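Local coordinates for protein cyclic GMP-AMP synthase-like receptor (Tribolium castaneum, PDB 7LT2) that senses double-stranded RNA in the cytoplasm and then makes cyclic GMP-AMP from ATP and GTP as an innate immune signal, at residues Arg52-Gly57 / Glu221-Pro226; Gly57-Gly62 / Gly66-Phe71; Pro260-Ile265 / Thr283-Ile288. All coordinates share one frame; numbering follows the deposited sequence.

Contact 1: Arg52-Gly57 / Glu221-Pro226; sequences RVFYGG and EFFIVP
Arg-52 and Glu-221 join in a salt bridge at one end of this contact, and two phenylalanines meet at the other. Followed from CB, the arginine first puts CG between its own backbone N and carbonyl carbon (chi1 65°), then runs extended to NE and so carries the guanidinium to Glu-221. Arg-52 NH2 gives Glu-221 OE1 a hydrogen bond of 2.7 Å; the oxygen lies near the guanidinium plane and is met on its anti side, 26° out of the carboxylate plane. Arg-52 NE adds a weak bond to Glu-221 OE1 at 3.2 Å, and Glu-221 CB also lies at the guanidinium edge. Arg-52 NH1 turns to Glu-246, while Glu-221 OE2 pairs with Arg-51; arginine suits the place because its several N-H groups can bind Glu-221 and Glu-246 at once. Deeper in, Phe-54 CD2 lies 3.9 Å from Phe-223 CZ, the rings inclined at 53° in an oblique pair, with bulky apolar groups bridging backbones too far apart to bond directly. Strands 50-56 and 222-225 belong to the central sheet of the nucleotidyltransferase fold, here beside Ser-243 and Glu-246, which by similarity bind GTP and, for Glu-246, ATP.

Contact 2: Gly57-Gly62 / Gly66-Phe71; sequences GSFYDG and GKPEEF
Phe-59 and Tyr-60 of the short helical turn 58-61 reach across to Pro-68 and Phe-71. With CG anti to its backbone N (chi1 176°), Phe-59 extends its ring toward the proline, where Phe-59 CD1 lies 3.6 Å from Pro-68 CB and Phe-59 CE1 is 3.8 Å from Pro-68 CG. The rigid, apolar proline suits this buried place, packing against an aromatic without bringing in a polar group. Phe-71 folds its ring back over its own backbone (chi1 68°), turning one face to Tyr-60. Tyr-60 CE1 sits over the centre of that face, 3.7 Å above its plane, making an edge-to-face pair whose planes stand at 62°. The tyrosine hydroxyl bonds to Glu-29, so the same ring serves apolar packing and a polar tie. Between the backbones, water 1 gives a 2.6 Å hydrogen bond to Glu-70 O and accepts one from Phe-59 N. At the backbone angles of Gly-57 a side chain would collide with the carbonyl O of Gly-56. By similarity, Ser-58, Glu-70 and Phe-71 bind ATP, and Glu-70 the catalytic magnesium with nearby Asp-72 and Asp-193. The contact packs the turn after strand 50-56 against the start of strand 70-77, with Met-190 and Val-192 of strand 188-200 and Val-21, Leu-28 and Leu-32 of helix 18-42 closing round the aromatic rings.

Contact 3: Pro260-Ile265 / Thr283-Ile288; sequences PAVKLI and TVFLHI
Phe-285 is the single side chain through which 283-288 touches 260-265, and three residues of the facing helix gather round its ring. The tight part is Val-262: Val-262 CG2 stands 3.3 Å from the centroid of the Phe-285 ring and only 6° off the ring normal, a CH-pi contact over the middle of the face. Its torsion, with CG2 anti to the carbonyl carbon and CG1 anti to the backbone N (chi1 174°), places one methyl on the ring. Valine suits this spot, since branching at CB holds CG2 close to its own backbone and fixes it over the Phe-285 face. Ile-265, longer, points against the phenylalanine and puts CD1 at the ring edge, 3.8 Å from Phe-285 CZ. Packing is looser at Ala-261, where CB lies 4.2 Å from Phe-285 CE2; its small side chain lets the large ring approach the helix. On the flanks turned from the contact, partly exposed Lys-263 and His-287 have polar partners, Ser-15 OG and Pro-322 O. The axes of 260-265 and 283-288 approach to 11.4 Å and run at 144°, roughly antiparallel, and the Phe-285 ring spans the distance. This is buried helix-helix packing within the Mab-21 HhH/H2TH-like domain, with Thr-308 of helix 301-318 beside Ile-265 and Phe-285.

Contacts 1 and 2 both reach the same sheet: they share Gly-57, strands 50-56 and 70-77 are neighbours, and Tyr-55 of contact 1 stacks on Tyr-60 of contact 2. Contact 3 lies in the helical part and reaches contact 2 through a weak hydrogen bond from Lys-263 to Gly-62 O; contact 1 does not touch it. All four touching residues of contact 3 are buried and apolar. Contact 2 is also buried and mainly aromatic, but it admits a water and includes Glu-70, exposed and by similarity a ligand of the catalytic magnesium. Contact 1 is only partly buried, pairing an apolar inner half with a charged outer one.

Contact 1: Arg52-Gly57 / Glu221-Pro226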
ATOM      1  N   ARG A  52       4.705   0.759 -16.121  1.00 18.34           N
ATOM      2  CA  ARG A  52       3.535   1.451 -15.585  1.00 15.93           C
ATOM      3  C   ARG A  52       3.764   1.673 -14.097  1.00 15.53           C
ATOM      4  O   ARG A  52       4.753   1.204 -13.525  1.00 15.44           O
ATOM      5  CB  ARG A  52       2.257   0.649 -15.827  1.00 19.76           C
ATOM      6  CG  ARG A  52       2.211  -0.680 -15.081  1.00 18.63           C
ATOM      7  CD  ARG A  52       1.003  -1.502 -15.487  1.00 25.13           C
ATOM      8  NE  ARG A  52       1.075  -2.880 -15.014  1.00 22.02           N
ATOM      9  CZ  ARG A  52       0.498  -3.322 -13.906  1.00 24.82           C
ATOM     10  NH1 ARG A  52      -0.169  -2.511 -13.103  1.00 25.97           N
ATOM     11  NH2 ARG A  52       0.592  -4.611 -13.596  1.00 25.00           N
ATOM     12  N   VAL A  53       2.833   2.386 -13.468  1.00 18.66           N
ATOM     13  CA  VAL A  53       2.858   2.598 -12.026  1.00 16.21           C
ATOM     14  C   VAL A  53       1.625   1.949 -11.412  1.00 14.63           C
ATOM     15  O   VAL A  53       0.584   1.787 -12.062  1.00 16.94           O
ATOM     16  CB  VAL A  53       2.932   4.094 -11.640  1.00 16.45           C
ATOM     17  CG1 VAL A  53       4.177   4.749 -12.229  1.00 16.63           C
ATOM     18  CG2 VAL A  53       1.661   4.850 -12.068  1.00 17.90           C
ATOM     19  N   PHE A  54       1.760   1.565 -10.145  1.00 14.50           N
ATOM     20  CA  PHE A  54       0.648   1.110  -9.325  1.00 17.10           C
ATOM     21  C   PHE A  54       0.595   2.003  -8.097  1.00 17.00           C
ATOM     22  O   PHE A  54       1.629   2.259  -7.473  1.00 16.68           O
ATOM     23  CB  PHE A  54       0.812  -0.360  -8.919  1.00 15.24           C
ATOM     24  CG  PHE A  54      -0.254  -0.855  -7.985  1.00 18.74           C
ATOM     25  CD1 PHE A  54      -1.490  -1.266  -8.474  1.00 21.28           C
ATOM     26  CD2 PHE A  54      -0.029  -0.900  -6.617  1.00 19.86           C
ATOM     27  CE1 PHE A  54      -2.476  -1.721  -7.613  1.00 19.76           C
ATOM     28  CE2 PHE A  54      -1.016  -1.352  -5.753  1.00 20.10           C
ATOM     29  CZ  PHE A  54      -2.239  -1.763  -6.258  1.00 16.90           C
ATOM     30  N   TYR A  55      -0.598   2.487  -7.758  1.00 15.75           N
ATOM     31  CA  TYR A  55      -0.766   3.369  -6.608  1.00 16.79           C
ATOM     32  C   TYR A  55      -1.124   2.500  -5.406  1.00 14.62           C
ATOM     33  O   TYR A  55      -2.216   1.931  -5.350  1.00 15.67           O
ATOM     34  CB  TYR A  55      -1.833   4.425  -6.885  1.00 16.62           C
ATOM     35  CG  TYR A  55      -1.623   5.194  -8.176  1.00 16.50           C
ATOM     36  CD1 TYR A  55      -0.570   6.089  -8.317  1.00 18.45           C
ATOM     37  CD2 TYR A  55      -2.489   5.034  -9.248  1.00 18.70           C
ATOM     38  CE1 TYR A  55      -0.380   6.800  -9.505  1.00 18.44           C
ATOM     39  CE2 TYR A  55      -2.314   5.736 -10.430  1.00 21.28           C
ATOM     40  CZ  TYR A  55      -1.255   6.615 -10.559  1.00 19.31           C
ATOM     41  OH  TYR A  55      -1.084   7.309 -11.740  1.00 20.08           O
ATOM     42  N   GLY A  56      -0.193   2.372  -4.464  1.00 15.80           N
ATOM     43  CA  GLY A  56      -0.320   1.430  -3.369  1.00 16.66           C
ATOM     44  C   GLY A  56      -0.663   2.125  -2.066  1.00 17.15           C
ATOM     45  O   GLY A  56      -0.263   3.266  -1.834  1.00 18.38           O
ATOM     46  N   GLY A  57      -1.402   1.428  -1.213  1.00 16.47           N
ATOM     47  CA  GLY A  57      -1.652   1.894   0.140  1.00 15.56           C
ATOM     48  C   GLY A  57      -3.136   1.959   0.452  1.00 19.08           C
ATOM     49  O   GLY A  57      -3.994   1.745  -0.394  1.00 17.45           O
ATOM     50  N   GLU A 221      -0.729  -9.864 -13.828  1.00 20.87           N
ATOM     51  CA  GLU A 221       0.609  -9.445 -13.437  1.00 19.60           C
ATOM     52  C   GLU A 221       0.719  -9.240 -11.932  1.00 18.72           C
ATOM     53  O   GLU A 221      -0.244  -8.872 -11.254  1.00 23.03           O
ATOM     54  CB  GLU A 221       1.011  -8.159 -14.162  1.00 21.90           C
ATOM     55  CG  GLU A 221       1.089  -8.323 -15.669  1.00 22.34           C
ATOM     56  CD  GLU A 221       1.363  -7.029 -16.402  1.00 29.00           C
ATOM     57  OE1 GLU A 221       1.568  -5.990 -15.742  1.00 24.33           O
ATOM     58  OE2 GLU A 221       1.374  -7.052 -17.652  1.00 41.88           O
ATOM     59  N   PHE A 222       1.917  -9.484 -11.418  1.00 18.97           N
ATOM     60  CA  PHE A 222       2.256  -9.193 -10.033  1.00 17.25           C
ATOM     61  C   PHE A 222       3.652  -8.593 -10.037  1.00 16.06           C
ATOM     62  O   PHE A 222       4.347  -8.613 -11.056  1.00 19.27           O
ATOM     63  CB  PHE A 222       2.206 -10.451  -9.165  1.00 20.47           C
ATOM     64  CG  PHE A 222       3.266 -11.449  -9.509  1.00 19.23           C
ATOM     65  CD1 PHE A 222       3.135 -12.261 -10.625  1.00 21.96           C
ATOM     66  CD2 PHE A 222       4.403 -11.566  -8.728  1.00 16.53           C
ATOM     67  CE1 PHE A 222       4.117 -13.173 -10.956  1.00 23.51           C
ATOM     68  CE2 PHE A 222       5.393 -12.481  -9.054  1.00 22.67           C
ATOM     69  CZ  PHE A 222       5.250 -13.286 -10.169  1.00 24.37           C
ATOM     70  N   PHE A 223       4.083  -8.052  -8.901  1.00 16.41           N
ATOM     71  CA  PHE A 223       5.415  -7.470  -8.885  1.00 17.45           C
ATOM     72  C   PHE A 223       6.119  -7.762  -7.570  1.00 20.69           C
ATOM     73  O   PHE A 223       5.510  -8.190  -6.585  1.00 18.50           O
ATOM     74  CB  PHE A 223       5.397  -5.953  -9.190  1.00 19.84           C
ATOM     75  CG  PHE A 223       4.476  -5.126  -8.324  1.00 19.17           C
ATOM     76  CD1 PHE A 223       3.141  -4.958  -8.664  1.00 20.29           C
ATOM     77  CD2 PHE A 223       4.972  -4.444  -7.223  1.00 20.47           C
ATOM     78  CE1 PHE A 223       2.302  -4.162  -7.890  1.00 19.95           C
ATOM     79  CE2 PHE A 223       4.149  -3.643  -6.447  1.00 20.64           C
ATOM     80  CZ  PHE A 223       2.808  -3.505  -6.780  1.00 21.66           C
ATOM     81  N   ILE A 224       7.436  -7.587  -7.595  1.00 17.02           N
ATOM     82  CA  ILE A 224       8.272  -7.770  -6.417  1.00 17.28           C
ATOM     83  C   ILE A 224       8.747  -6.404  -5.951  1.00 17.28           C
ATOM     84  O   ILE A 224       8.955  -5.481  -6.749  1.00 18.55           O
ATOM     85  CB  ILE A 224       9.464  -8.721  -6.668  1.00 17.95           C
ATOM     86  CG1 ILE A 224      10.422  -8.153  -7.727  1.00 18.26           C
ATOM     87  CG2 ILE A 224       8.954 -10.113  -7.029  1.00 21.39           C
ATOM     88  CD1 ILE A 224      11.672  -9.035  -7.988  1.00 18.76           C
ATOM     89  N   VAL A 225       8.909  -6.283  -4.639  1.00 20.06           N
ATOM     90  CA  VAL A 225       9.153  -5.013  -3.960  1.00 20.60           C
ATOM     91  C   VAL A 225      10.457  -5.144  -3.181  1.00 20.12           C
ATOM     92  O   VAL A 225      10.691  -6.181  -2.543  1.00 19.21           O
ATOM     93  CB  VAL A 225       7.970  -4.651  -3.045  1.00 19.60           C
ATOM     94  CG1 VAL A 225       8.231  -3.369  -2.282  1.00 24.33           C
ATOM     95  CG2 VAL A 225       6.693  -4.514  -3.864  1.00 20.30           C
ATOM     96  N   PRO A 226      11.340  -4.131  -3.207  1.00 22.39           N
ATOM     97  CA  PRO A 226      12.667  -4.280  -2.585  1.00 23.66           C
ATOM     98  C   PRO A 226      12.671  -4.088  -1.078  1.00 26.71           C
ATOM     99  O   PRO A 226      13.554  -3.414  -0.538  1.00 28.56           O
ATOM    100  CB  PRO A 226      13.494  -3.193  -3.280  1.00 23.58           C
ATOM    101  CG  PRO A 226      12.492  -2.122  -3.584  1.00 22.46           C
ATOM    102  CD  PRO A 226      11.192  -2.833  -3.887  1.00 22.90           C
TER

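Contact 2: Gly57-Gly62 / Gly66-Phe71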
ATOM      1  N   GLY A  57      -1.402   1.428  -1.213  1.00 16.47           N
ATOM      2  CA  GLY A  57      -1.652   1.894   0.140  1.00 15.56           C
ATOM      3  C   GLY A  57      -3.136   1.959   0.452  1.00 19.08           C
ATOM      4  O   GLY A  57      -3.994   1.745  -0.394  1.00 17.45           O
ATOM      5  N   SER A  58      -3.415   2.269   1.722  1.00 18.47           N
ATOM      6  CA  SER A  58      -4.802   2.256   2.186  1.00 16.07           C
ATOM      7  C   SER A  58      -5.635   3.358   1.538  1.00 17.65           C
ATOM      8  O   SER A  58      -6.837   3.168   1.303  1.00 18.46           O
ATOM      9  CB  SER A  58      -4.848   2.369   3.715  1.00 16.02           C
ATOM     10  OG  SER A  58      -4.357   3.621   4.160  1.00 19.44           O
ATOM     11  N   PHE A  59      -5.026   4.506   1.234  1.00 17.02           N
ATOM     12  CA  PHE A  59      -5.752   5.569   0.540  1.00 18.91           C
ATOM     13  C   PHE A  59      -6.330   5.070  -0.785  1.00 18.62           C
ATOM     14  O   PHE A  59      -7.510   5.290  -1.083  1.00 18.91           O
ATOM     15  CB  PHE A  59      -4.827   6.774   0.328  1.00 16.46           C
ATOM     16  CG  PHE A  59      -5.452   7.898  -0.456  1.00 16.45           C
ATOM     17  CD1 PHE A  59      -6.654   8.457  -0.055  1.00 17.93           C
ATOM     18  CD2 PHE A  59      -4.833   8.401  -1.589  1.00 18.37           C
ATOM     19  CE1 PHE A  59      -7.228   9.491  -0.772  1.00 19.59           C
ATOM     20  CE2 PHE A  59      -5.401   9.435  -2.312  1.00 18.31           C
ATOM     21  CZ  PHE A  59      -6.599   9.980  -1.903  1.00 18.54           C
ATOM     22  N   TYR A  60      -5.519   4.372  -1.587  1.00 16.92           N
ATOM     23  CA  TYR A  60      -6.003   3.882  -2.872  1.00 15.27           C
ATOM     24  C   TYR A  60      -6.828   2.605  -2.752  1.00 17.36           C
ATOM     25  O   TYR A  60      -7.554   2.266  -3.695  1.00 17.40           O
ATOM     26  CB  TYR A  60      -4.828   3.672  -3.832  1.00 15.48           C
ATOM     27  CG  TYR A  60      -4.523   4.918  -4.634  1.00 15.50           C
ATOM     28  CD1 TYR A  60      -3.664   5.893  -4.140  1.00 14.67           C
ATOM     29  CD2 TYR A  60      -5.118   5.133  -5.873  1.00 17.74           C
ATOM     30  CE1 TYR A  60      -3.390   7.043  -4.863  1.00 17.44           C
ATOM     31  CE2 TYR A  60      -4.846   6.278  -6.607  1.00 16.75           C
ATOM     32  CZ  TYR A  60      -3.990   7.231  -6.095  1.00 19.22           C
ATOM     33  OH  TYR A  60      -3.730   8.371  -6.822  1.00 18.29           O
ATOM     34  N   ASP A  61      -6.735   1.895  -1.626  1.00 16.47           N
ATOM     35  CA  ASP A  61      -7.635   0.779  -1.357  1.00 15.87           C
ATOM     36  C   ASP A  61      -8.993   1.225  -0.841  1.00 18.73           C
ATOM     37  O   ASP A  61      -9.894   0.388  -0.721  1.00 18.79           O
ATOM     38  CB  ASP A  61      -7.037  -0.177  -0.321  1.00 15.67           C
ATOM     39  CG  ASP A  61      -5.978  -1.087  -0.901  1.00 21.33           C
ATOM     40  OD1 ASP A  61      -5.988  -1.321  -2.132  1.00 21.87           O
ATOM     41  OD2 ASP A  61      -5.139  -1.577  -0.115  1.00 23.05           O
ATOM     42  N   GLY A  62      -9.159   2.506  -0.521  1.00 16.62           N
ATOM     43  CA  GLY A  62     -10.403   2.929   0.095  1.00 15.61           C
ATOM     44  C   GLY A  62     -10.526   2.521   1.544  1.00 17.84           C
ATOM     45  O   GLY A  62     -11.644   2.395   2.055  1.00 16.77           O
ATOM     46  N   GLY A  66      -9.416   8.513   8.481  1.00 21.20           N
ATOM     47  CA  GLY A  66      -9.039   9.896   8.710  1.00 21.81           C
ATOM     48  C   GLY A  66      -8.401  10.543   7.490  1.00 19.16           C
ATOM     49  O   GLY A  66      -8.533  10.074   6.358  1.00 18.40           O
ATOM     50  N   LYS A  67      -7.700  11.644   7.736  1.00 18.56           N
ATOM     51  CA  LYS A  67      -7.084  12.392   6.639  1.00 16.99           C
ATOM     52  C   LYS A  67      -5.955  11.578   6.015  1.00 17.60           C
ATOM     53  O   LYS A  67      -5.046  11.141   6.729  1.00 18.53           O
ATOM     54  CB  LYS A  67      -6.547  13.738   7.129  1.00 19.87           C
ATOM     55  CG  LYS A  67      -5.908  14.575   6.021  1.00 18.86           C
ATOM     56  CD  LYS A  67      -5.391  15.910   6.526  1.00 23.41           C
ATOM     57  CE  LYS A  67      -4.359  15.729   7.614  1.00 30.15           C
ATOM     58  NZ  LYS A  67      -3.134  15.065   7.102  1.00 44.40           N
ATOM     59  N   PRO A  68      -5.973  11.356   4.702  1.00 16.89           N
ATOM     60  CA  PRO A  68      -4.862  10.636   4.072  1.00 16.46           C
ATOM     61  C   PRO A  68      -3.585  11.456   4.125  1.00 17.17           C
ATOM     62  O   PRO A  68      -3.605  12.688   4.055  1.00 19.95           O
ATOM     63  CB  PRO A  68      -5.338  10.426   2.628  1.00 16.54           C
ATOM     64  CG  PRO A  68      -6.390  11.446   2.406  1.00 20.62           C
ATOM     65  CD  PRO A  68      -7.017  11.751   3.742  1.00 17.35           C
ATOM     66  N   GLU A  69      -2.462  10.752   4.278  1.00 16.46           N
ATOM     67  CA  GLU A  69      -1.184  11.419   4.491  1.00 17.70           C
ATOM     68  C   GLU A  69      -0.101  10.966   3.519  1.00 17.48           C
ATOM     69  O   GLU A  69       0.784  11.761   3.183  1.00 16.75           O
ATOM     70  CB  GLU A  69      -0.720  11.210   5.932  1.00 17.37           C
ATOM     71  CG  GLU A  69      -1.452  12.116   6.909  1.00 22.73           C
ATOM     72  CD  GLU A  69      -1.324  11.665   8.345  1.00 35.28           C
ATOM     73  OE1 GLU A  69      -1.126  10.455   8.575  1.00 36.54           O
ATOM     74  OE2 GLU A  69      -1.425  12.527   9.244  1.00 39.72           O
ATOM     75  N   GLU A  70      -0.158   9.718   3.053  1.00 19.35           N
ATOM     76  CA  GLU A  70       0.885   9.216   2.162  1.00 19.59           C
ATOM     77  C   GLU A  70       0.359   8.047   1.344  1.00 18.03           C
ATOM     78  O   GLU A  70      -0.629   7.406   1.707  1.00 20.93           O
ATOM     79  CB  GLU A  70       2.126   8.779   2.945  1.00 21.50           C
ATOM     80  CG  GLU A  70       1.848   7.669   3.948  1.00 22.19           C
ATOM     81  CD  GLU A  70       3.115   7.109   4.561  1.00 30.14           C
ATOM     82  OE1 GLU A  70       4.076   6.853   3.804  1.00 32.88           O
ATOM     83  OE2 GLU A  70       3.145   6.923   5.795  1.00 30.37           O
ATOM     84  N   PHE A  71       1.040   7.775   0.229  1.00 17.81           N
ATOM     85  CA  PHE A  71       0.882   6.510  -0.475  1.00 16.80           C
ATOM     86  C   PHE A  71       2.184   6.185  -1.195  1.00 18.32           C
ATOM     87  O   PHE A  71       3.118   6.990  -1.236  1.00 18.28           O
ATOM     88  CB  PHE A  71      -0.316   6.516  -1.447  1.00 19.22           C
ATOM     89  CG  PHE A  71      -0.161   7.426  -2.639  1.00 18.59           C
ATOM     90  CD1 PHE A  71      -0.550   8.753  -2.567  1.00 23.66           C
ATOM     91  CD2 PHE A  71       0.320   6.938  -3.845  1.00 20.29           C
ATOM     92  CE1 PHE A  71      -0.437   9.589  -3.667  1.00 25.91           C
ATOM     93  CE2 PHE A  71       0.441   7.770  -4.949  1.00 22.02           C
ATOM     94  CZ  PHE A  71       0.063   9.097  -4.857  1.00 24.47           C
TER
HETATM   95  O   HOH W   1      -2.059   5.262   1.624  1.00 22.01           O

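Contact 3: Pro260-Ile265 / Thr283-Ile288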
ATOM      1  N   PRO A 260     -16.424   0.052   4.885  1.00 16.48           N
ATOM      2  CA  PRO A 260     -16.781   0.679   6.173  1.00 17.55           C
ATOM      3  C   PRO A 260     -16.450  -0.195   7.372  1.00 17.33           C
ATOM      4  O   PRO A 260     -15.922   0.307   8.371  1.00 18.74           O
ATOM      5  CB  PRO A 260     -18.291   0.933   6.034  1.00 16.34           C
ATOM      6  CG  PRO A 260     -18.479   1.132   4.566  1.00 17.79           C
ATOM      7  CD  PRO A 260     -17.528   0.162   3.911  1.00 16.13           C
ATOM      8  N   ALA A 261     -16.715  -1.502   7.288  1.00 17.98           N
ATOM      9  CA  ALA A 261     -16.422  -2.387   8.412  1.00 18.01           C
ATOM     10  C   ALA A 261     -14.927  -2.444   8.703  1.00 17.30           C
ATOM     11  O   ALA A 261     -14.513  -2.449   9.870  1.00 17.34           O
ATOM     12  CB  ALA A 261     -16.970  -3.788   8.133  1.00 17.41           C
ATOM     13  N   VAL A 262     -14.098  -2.492   7.654  1.00 16.22           N
ATOM     14  CA  VAL A 262     -12.652  -2.518   7.871  1.00 14.27           C
ATOM     15  C   VAL A 262     -12.207  -1.253   8.585  1.00 15.74           C
ATOM     16  O   VAL A 262     -11.416  -1.302   9.533  1.00 17.36           O
ATOM     17  CB  VAL A 262     -11.894  -2.691   6.544  1.00 16.49           C
ATOM     18  CG1 VAL A 262     -10.387  -2.565   6.788  1.00 15.92           C
ATOM     19  CG2 VAL A 262     -12.199  -4.032   5.925  1.00 19.63           C
ATOM     20  N   LYS A 263     -12.709  -0.102   8.136  1.00 17.08           N
ATOM     21  CA  LYS A 263     -12.262   1.169   8.690  1.00 15.41           C
ATOM     22  C   LYS A 263     -12.756   1.365  10.115  1.00 16.60           C
ATOM     23  O   LYS A 263     -12.028   1.925  10.943  1.00 18.59           O
ATOM     24  CB  LYS A 263     -12.707   2.312   7.773  1.00 16.51           C
ATOM     25  CG  LYS A 263     -11.873   2.377   6.477  1.00 15.81           C
ATOM     26  CD  LYS A 263     -12.300   3.521   5.574  1.00 19.92           C
ATOM     27  CE  LYS A 263     -13.511   3.136   4.736  1.00 24.75           C
ATOM     28  NZ  LYS A 263     -13.815   4.171   3.707  1.00 28.65           N
ATOM     29  N   LEU A 264     -13.965   0.884  10.429  1.00 17.07           N
ATOM     30  CA  LEU A 264     -14.441   0.932  11.810  1.00 18.26           C
ATOM     31  C   LEU A 264     -13.530   0.128  12.726  1.00 18.02           C
ATOM     32  O   LEU A 264     -13.193   0.575  13.828  1.00 17.25           O
ATOM     33  CB  LEU A 264     -15.879   0.410  11.896  1.00 18.59           C
ATOM     34  CG  LEU A 264     -16.965   1.267  11.246  1.00 22.97           C
ATOM     35  CD1 LEU A 264     -18.239   0.456  11.037  1.00 22.39           C
ATOM     36  CD2 LEU A 264     -17.254   2.487  12.096  1.00 21.24           C
ATOM     37  N   ILE A 265     -13.114  -1.062  12.284  1.00 18.40           N
ATOM     38  CA  ILE A 265     -12.201  -1.866  13.090  1.00 18.37           C
ATOM     39  C   ILE A 265     -10.826  -1.208  13.165  1.00 17.92           C
ATOM     40  O   ILE A 265     -10.196  -1.188  14.230  1.00 19.12           O
ATOM     41  CB  ILE A 265     -12.129  -3.304  12.542  1.00 18.44           C
ATOM     42  CG1 ILE A 265     -13.478  -4.004  12.747  1.00 20.56           C
ATOM     43  CG2 ILE A 265     -10.996  -4.082  13.209  1.00 19.84           C
ATOM     44  CD1 ILE A 265     -13.550  -5.400  12.162  1.00 20.14           C
ATOM     45  N   THR A 283      -5.552  -8.392   6.156  1.00 17.81           N
ATOM     46  CA  THR A 283      -5.358  -9.820   5.924  1.00 16.84           C
ATOM     47  C   THR A 283      -6.493 -10.640   6.524  1.00 20.70           C
ATOM     48  O   THR A 283      -6.968 -11.601   5.906  1.00 16.76           O
ATOM     49  CB  THR A 283      -4.012 -10.267   6.499  1.00 18.39           C
ATOM     50  OG1 THR A 283      -2.947  -9.600   5.804  1.00 20.41           O
ATOM     51  CG2 THR A 283      -3.838 -11.774   6.355  1.00 18.88           C
ATOM     52  N   VAL A 284      -6.931 -10.290   7.736  1.00 18.40           N
ATOM     53  CA  VAL A 284      -8.070 -10.982   8.333  1.00 16.32           C
ATOM     54  C   VAL A 284      -9.285 -10.897   7.414  1.00 16.25           C
ATOM     55  O   VAL A 284      -9.994 -11.889   7.204  1.00 17.79           O
ATOM     56  CB  VAL A 284      -8.368 -10.415   9.734  1.00 18.38           C
ATOM     57  CG1 VAL A 284      -9.741 -10.848  10.216  1.00 18.59           C
ATOM     58  CG2 VAL A 284      -7.297 -10.866  10.720  1.00 18.08           C
ATOM     59  N   PHE A 285      -9.522  -9.728   6.816  1.00 18.24           N
ATOM     60  CA  PHE A 285     -10.676  -9.593   5.928  1.00 16.69           C
ATOM     61  C   PHE A 285     -10.509 -10.391   4.637  1.00 16.32           C
ATOM     62  O   PHE A 285     -11.500 -10.903   4.108  1.00 17.39           O
ATOM     63  CB  PHE A 285     -10.955  -8.117   5.627  1.00 16.92           C
ATOM     64  CG  PHE A 285     -11.866  -7.470   6.631  1.00 17.04           C
ATOM     65  CD1 PHE A 285     -11.369  -7.039   7.853  1.00 17.97           C
ATOM     66  CD2 PHE A 285     -13.224  -7.328   6.369  1.00 18.98           C
ATOM     67  CE1 PHE A 285     -12.204  -6.455   8.789  1.00 17.65           C
ATOM     68  CE2 PHE A 285     -14.068  -6.745   7.301  1.00 17.58           C
ATOM     69  CZ  PHE A 285     -13.558  -6.308   8.515  1.00 21.00           C
ATOM     70  N   LEU A 286      -9.281 -10.527   4.122  1.00 18.53           N
ATOM     71  CA  LEU A 286      -9.063 -11.427   2.989  1.00 17.07           C
ATOM     72  C   LEU A 286      -9.467 -12.854   3.339  1.00 20.54           C
ATOM     73  O   LEU A 286     -10.112 -13.539   2.538  1.00 19.48           O
ATOM     74  CB  LEU A 286      -7.602 -11.379   2.533  1.00 17.03           C
ATOM     75  CG  LEU A 286      -7.077 -10.069   1.947  1.00 19.18           C
ATOM     76  CD1 LEU A 286      -5.601 -10.193   1.618  1.00 20.48           C
ATOM     77  CD2 LEU A 286      -7.869  -9.675   0.700  1.00 19.39           C
ATOM     78  N   HIS A 287      -9.106 -13.317   4.540  1.00 17.70           N
ATOM     79  CA  HIS A 287      -9.537 -14.640   4.980  1.00 20.20           C
ATOM     80  C   HIS A 287     -11.050 -14.712   5.126  1.00 19.15           C
ATOM     81  O   HIS A 287     -11.666 -15.716   4.753  1.00 21.86           O
ATOM     82  CB  HIS A 287      -8.859 -15.002   6.300  1.00 19.72           C
ATOM     83  CG  HIS A 287      -7.396 -15.259   6.167  1.00 18.08           C
ATOM     84  ND1 HIS A 287      -6.889 -16.261   5.368  1.00 21.49           N
ATOM     85  CD2 HIS A 287      -6.327 -14.641   6.722  1.00 17.86           C
ATOM     86  CE1 HIS A 287      -5.570 -16.255   5.444  1.00 21.29           C
ATOM     87  NE2 HIS A 287      -5.204 -15.284   6.260  1.00 20.80           N
ATOM     88  N   ILE A 288     -11.666 -13.661   5.675  1.00 17.63           N
ATOM     89  CA  ILE A 288     -13.120 -13.651   5.834  1.00 19.64           C
ATOM     90  C   ILE A 288     -13.813 -13.672   4.474  1.00 18.94           C
ATOM     91  O   ILE A 288     -14.831 -14.355   4.294  1.00 21.16           O
ATOM     92  CB  ILE A 288     -13.561 -12.444   6.682  1.00 19.00           C
ATOM     93  CG1 ILE A 288     -13.034 -12.576   8.109  1.00 22.14           C
ATOM     94  CG2 ILE A 288     -15.082 -12.329   6.700  1.00 17.52           C
ATOM     95  CD1 ILE A 288     -13.389 -11.410   8.986  1.00 22.53           C
TER